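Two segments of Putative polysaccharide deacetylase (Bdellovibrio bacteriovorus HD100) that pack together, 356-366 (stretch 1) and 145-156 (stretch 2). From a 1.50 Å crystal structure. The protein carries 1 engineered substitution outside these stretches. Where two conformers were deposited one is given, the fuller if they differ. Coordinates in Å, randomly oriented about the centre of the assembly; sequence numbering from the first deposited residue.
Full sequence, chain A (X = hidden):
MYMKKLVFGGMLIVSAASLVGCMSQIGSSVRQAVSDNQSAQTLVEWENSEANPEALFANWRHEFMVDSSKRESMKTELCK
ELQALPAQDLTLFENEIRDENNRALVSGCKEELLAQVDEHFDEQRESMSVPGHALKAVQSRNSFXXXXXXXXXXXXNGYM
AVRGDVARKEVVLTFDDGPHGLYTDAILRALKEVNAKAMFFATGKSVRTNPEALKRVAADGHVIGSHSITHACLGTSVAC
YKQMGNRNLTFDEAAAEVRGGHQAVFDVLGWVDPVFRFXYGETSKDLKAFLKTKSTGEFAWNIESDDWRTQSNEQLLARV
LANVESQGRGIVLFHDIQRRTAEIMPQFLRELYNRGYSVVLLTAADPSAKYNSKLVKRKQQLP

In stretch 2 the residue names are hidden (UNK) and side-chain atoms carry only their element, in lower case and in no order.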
# COMPACT_ATOMS: atom_id res chain seq x y z
N GLY A 356 -20.52 -14.00 -0.10
CA GLY A 356 -21.64 -13.29 0.50
C GLY A 356 -21.29 -12.02 1.23
O GLY A 356 -22.09 -11.50 2.00
N TYR A 357 -20.09 -11.50 0.96
CA TYR A 357 -19.62 -10.29 1.62
C TYR A 357 -20.02 -9.04 0.76
O TYR A 357 -20.17 -9.13 -0.48
CB TYR A 357 -18.10 -10.37 1.94
CG TYR A 357 -17.73 -11.37 3.03
CD1 TYR A 357 -17.50 -12.71 2.73
CD2 TYR A 357 -17.65 -10.99 4.36
CE1 TYR A 357 -17.23 -13.62 3.73
CE2 TYR A 357 -17.38 -11.92 5.35
CZ TYR A 357 -17.20 -13.23 5.02
OH TYR A 357 -16.89 -14.16 6.01
N SER A 358 -20.20 -7.90 1.43
CA SER A 358 -20.45 -6.63 0.78
C SER A 358 -19.35 -5.62 1.17
O SER A 358 -18.82 -5.66 2.27
CB SER A 358 -21.80 -6.07 1.22
OG SER A 358 -22.82 -7.00 0.94
N VAL A 359 -18.98 -4.73 0.23
CA VAL A 359 -17.96 -3.76 0.46
C VAL A 359 -18.56 -2.44 0.95
O VAL A 359 -19.49 -1.91 0.34
CB VAL A 359 -17.10 -3.53 -0.80
CG1 VAL A 359 -16.11 -2.37 -0.58
CG2 VAL A 359 -16.35 -4.80 -1.17
N VAL A 360 -18.03 -1.94 2.06
CA VAL A 360 -18.52 -0.71 2.69
C VAL A 360 -17.46 0.37 2.63
O VAL A 360 -16.30 0.13 2.94
CB VAL A 360 -18.85 -0.96 4.17
CG1 VAL A 360 -19.17 0.31 4.91
CG2 VAL A 360 -20.02 -1.95 4.26
N LEU A 361 -17.90 1.60 2.33
CA LEU A 361 -17.05 2.76 2.45
C LEU A 361 -17.39 3.50 3.73
O LEU A 361 -18.57 3.78 3.98
CB LEU A 361 -17.25 3.71 1.27
CG LEU A 361 -16.35 4.93 1.22
CD1 LEU A 361 -14.91 4.55 1.05
CD2 LEU A 361 -16.83 5.86 0.11
N LEU A 362 -16.39 3.81 4.55
CA LEU A 362 -16.62 4.64 5.74
C LEU A 362 -16.17 6.06 5.37
O LEU A 362 -15.10 6.24 4.77
CB LEU A 362 -15.82 4.14 6.95
CG LEU A 362 -16.13 2.71 7.40
CD1 LEU A 362 -15.19 2.30 8.53
CD2 LEU A 362 -17.59 2.58 7.81
N THR A 363 -16.97 7.04 5.77
CA THR A 363 -16.71 8.41 5.44
C THR A 363 -17.17 9.31 6.59
O THR A 363 -17.97 8.89 7.44
CB THR A 363 -17.41 8.79 4.11
OG1 THR A 363 -16.79 9.96 3.58
CG2 THR A 363 -18.91 8.98 4.33
N ALA A 364 -16.65 10.51 6.63
CA ALA A 364 -17.07 11.48 7.66
C ALA A 364 -18.56 11.84 7.54
O ALA A 364 -19.09 11.99 6.43
CB ALA A 364 -16.24 12.74 7.59
N ALA A 365 -19.21 12.00 8.68
CA ALA A 365 -20.61 12.47 8.69
C ALA A 365 -20.76 13.89 8.13
O ALA A 365 -21.76 14.20 7.46
CB ALA A 365 -21.17 12.38 10.10
N ASP A 366 -19.77 14.74 8.39
CA ASP A 366 -19.79 16.12 7.94
C ASP A 366 -19.13 16.17 6.59
O ASP A 366 -17.92 15.98 6.50
CB ASP A 366 -19.05 17.03 8.93
CG ASP A 366 -19.03 18.51 8.50
OD1 ASP A 366 -19.45 18.87 7.39
OD2 ASP A 366 -18.51 19.28 9.34
N UNK A 145 -21.97 -6.37 -9.66
CA UNK A 145 -21.90 -5.05 -9.07
C UNK A 145 -22.23 -5.16 -7.58
O UNK A 145 -23.32 -5.63 -7.23
n UNK A 145 -24.71 1.27 -8.42
c UNK A 145 -24.73 -0.05 -8.64
n UNK A 145 -25.35 -0.85 -7.77
c UNK A 145 -22.99 -2.72 -9.27
c UNK A 145 -22.90 -4.14 -9.77
c UNK A 145 -24.06 -1.97 -10.06
n UNK A 145 -24.11 -0.55 -9.71
N UNK A 146 -21.32 -4.75 -6.70
CA UNK A 146 -21.64 -4.61 -5.29
C UNK A 146 -22.64 -3.42 -5.20
O UNK A 146 -22.50 -2.40 -5.89
c UNK A 146 -19.42 -5.43 -4.24
c UNK A 146 -19.76 -6.50 -3.40
c UNK A 146 -18.88 -7.53 -3.17
c UNK A 146 -17.28 -6.52 -4.60
c UNK A 146 -18.14 -5.45 -4.84
c UNK A 146 -17.65 -7.54 -3.78
c UNK A 146 -20.38 -4.28 -4.44
N UNK A 147 -23.65 -3.54 -4.31
CA UNK A 147 -24.51 -2.37 -4.06
C UNK A 147 -23.75 -1.23 -3.44
O UNK A 147 -22.75 -1.43 -2.74
c UNK A 147 -25.56 -2.90 -3.07
c UNK A 147 -24.98 -4.12 -2.45
c UNK A 147 -23.91 -4.66 -3.38
N UNK A 148 -24.21 0.00 -3.67
CA UNK A 148 -23.69 1.09 -2.88
C UNK A 148 -23.91 0.83 -1.38
O UNK A 148 -24.98 0.37 -0.95
o UNK A 148 -25.04 3.63 -5.14
c UNK A 148 -24.42 2.40 -3.21
o UNK A 148 -23.10 2.62 -5.22
c UNK A 148 -24.15 2.91 -4.63
N UNK A 149 -22.87 1.11 -0.62
CA UNK A 149 -22.91 0.98 0.83
C UNK A 149 -21.88 1.88 1.47
O UNK A 149 -20.77 1.46 1.75
n UNK A 149 -23.38 -2.05 2.88
c UNK A 149 -23.12 -0.78 2.63
c UNK A 149 -22.67 -0.47 1.22
o UNK A 149 -23.23 0.11 3.50
N UNK A 150 -22.27 3.14 1.66
CA UNK A 150 -21.45 4.14 2.31
C UNK A 150 -22.06 4.45 3.66
O UNK A 150 -23.23 4.81 3.75
c UNK A 150 -21.32 5.40 1.42
c UNK A 150 -20.57 6.50 2.12
o UNK A 150 -20.62 5.02 0.18
N UNK A 151 -21.23 4.36 4.70
CA UNK A 151 -21.65 4.52 6.07
C UNK A 151 -20.86 5.67 6.69
O UNK A 151 -19.63 5.71 6.64
c UNK A 151 -22.39 2.12 6.34
n UNK A 151 -22.42 -0.26 6.38
c UNK A 151 -21.47 3.23 6.83
o UNK A 151 -21.91 0.78 8.26
c UNK A 151 -22.22 0.81 7.08
N UNK A 152 -21.60 6.59 7.31
CA UNK A 152 -21.02 7.79 7.88
C UNK A 152 -20.61 7.53 9.33
O UNK A 152 -21.33 6.86 10.09
c UNK A 152 -23.50 10.44 6.52
c UNK A 152 -22.01 8.94 7.84
c UNK A 152 -22.39 9.40 6.44
n UNK A 152 -25.13 11.75 5.26
c UNK A 152 -23.99 10.80 5.14
N UNK A 153 -19.51 8.17 9.71
CA UNK A 153 -19.00 8.12 11.09
C UNK A 153 -18.67 9.54 11.53
O UNK A 153 -18.10 10.30 10.78
c UNK A 153 -18.80 5.05 11.73
n UNK A 153 -19.03 3.68 11.28
c UNK A 153 -20.10 3.26 10.61
c UNK A 153 -17.75 7.26 11.19
n UNK A 153 -21.07 4.09 10.25
n UNK A 153 -20.17 1.97 10.27
c UNK A 153 -17.93 5.83 10.77
N UNK A 154 -19.08 9.91 12.72
CA UNK A 154 -18.77 11.24 13.26
C UNK A 154 -17.32 11.24 13.72
O UNK A 154 -16.92 10.55 14.68
c UNK A 154 -19.74 11.56 14.41
o UNK A 154 -20.17 13.13 16.03
o UNK A 154 -18.64 13.68 14.65
c UNK A 154 -19.49 12.95 15.09
N UNK A 155 -16.54 12.09 13.06
CA UNK A 155 -15.14 12.21 13.35
C UNK A 155 -14.78 13.55 14.02
O UNK A 155 -13.63 13.84 14.26
c UNK A 155 -14.61 10.33 11.66
c UNK A 155 -14.33 11.87 12.08
s UNK A 155 -13.70 10.02 10.34
c UNK A 155 -14.62 8.72 9.64
N UNK A 156 -15.81 14.30 14.42
CA UNK A 156 -15.60 15.65 14.94
C UNK A 156 -14.77 15.70 16.24
O UNK A 156 -14.01 16.65 16.47
o UNK A 156 -17.72 15.70 16.14
c UNK A 156 -16.93 16.35 15.14
O HOH W 1 -21.45 -3.23 -1.14

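Position 145 carries seven side-chain atoms: three carbons in a row, a nitrogen, then a carbon bearing two more nitrogens. This guanidinium touches nothing on stretch 1, and the residue is Arg145. At position 146 one carbon leads to a ring of six carbons. The ring lies over the CG2 methyl of Val359, which sits 3.9 Å from its centroid and close to the ring normal, a CH-pi contact, while the backbone oxygen of Tyr357 meets its edge. An all-carbon six-membered ring without a hydroxyl is Phe146; its CE1 lies 3.4 Å from Tyr357 O.

Three carbons at position 147 close a ring onto the backbone nitrogen, making no close contact with stretch 1, which defines Pro147. Its carbonyl oxygen and that of Val359 both accept hydrogen bonds from water 1, at 2.7 Å from Pro147 O and 2.8 Å from Val359 O, so the water joins the two stretches where no direct backbone bond does. Position 148 has two carbons, the second with two oxygens, and points away from stretch 1: Asp148, whose OD1 forms a long salt bridge with Arg145 NH2 (3.8 Å) based on charge alone.

Position 149 also has two carbons, but the second carries one oxygen and one nitrogen, and CB lies 3.6 Å from Val359 O. The amide makes it Asn149. At position 150 a single carbon bears one oxygen and one carbon, the latter packed on the Thr363 methyl. This is Thr150, its CG2 3.7 Å from Thr363 CG2.

Three carbons, the third bearing an oxygen and a nitrogen, occupy position 151, and the terminal amide reaches Val360. This is Gln151, with NE2 3.6 Å from Val360 CG1 and also donating to Asn149 OD1 (3.0 Å). Position 152 shows four carbons in a row ending in nitrogen. The base of this chain lies against Ala365 while its end leads away, as suits the exposed amine of Lys152.

A second guanidinium follows at position 153, again after three carbons, with Leu362 CD2 over one face. In Arg153, NH2 donates to Gln151 OE1 (2.9 Å) and NH1 to Lys152 O (2.8 Å). Position 154, two carbons with two oxygens on the second, points away: Asp154. At position 155 an unbranched carbon, carbon, sulfur, carbon chain brings its last carbon near the Ala364 backbone: Met155, CE 4.0 Å from Ala364 N. One carbon and one oxygen at position 156, clear of stretch 1, give Ser156; its N donates to Asp154 OD1 (2.9 Å).

The contact is essentially a parallel strand pairing. Five backbone hydrogen bonds cross between the stretches, the donor alternating: Leu361 N to Asn149 O (2.9 Å), Gln151 N to Leu361 O (2.8 Å), Thr363 N to Gln151 O (3.1 Å), Arg153 N to Thr363 O (2.8 Å) and Ala365 N to Arg153 O (2.9 Å). Leu361, Thr363, Thr150 and Lys152 share one face; Leu362 and Gln151 share the other. Before the strands, Phe146 anchors against Val359.

Stretch 2 (145-156) RFPDNTQKRDMS
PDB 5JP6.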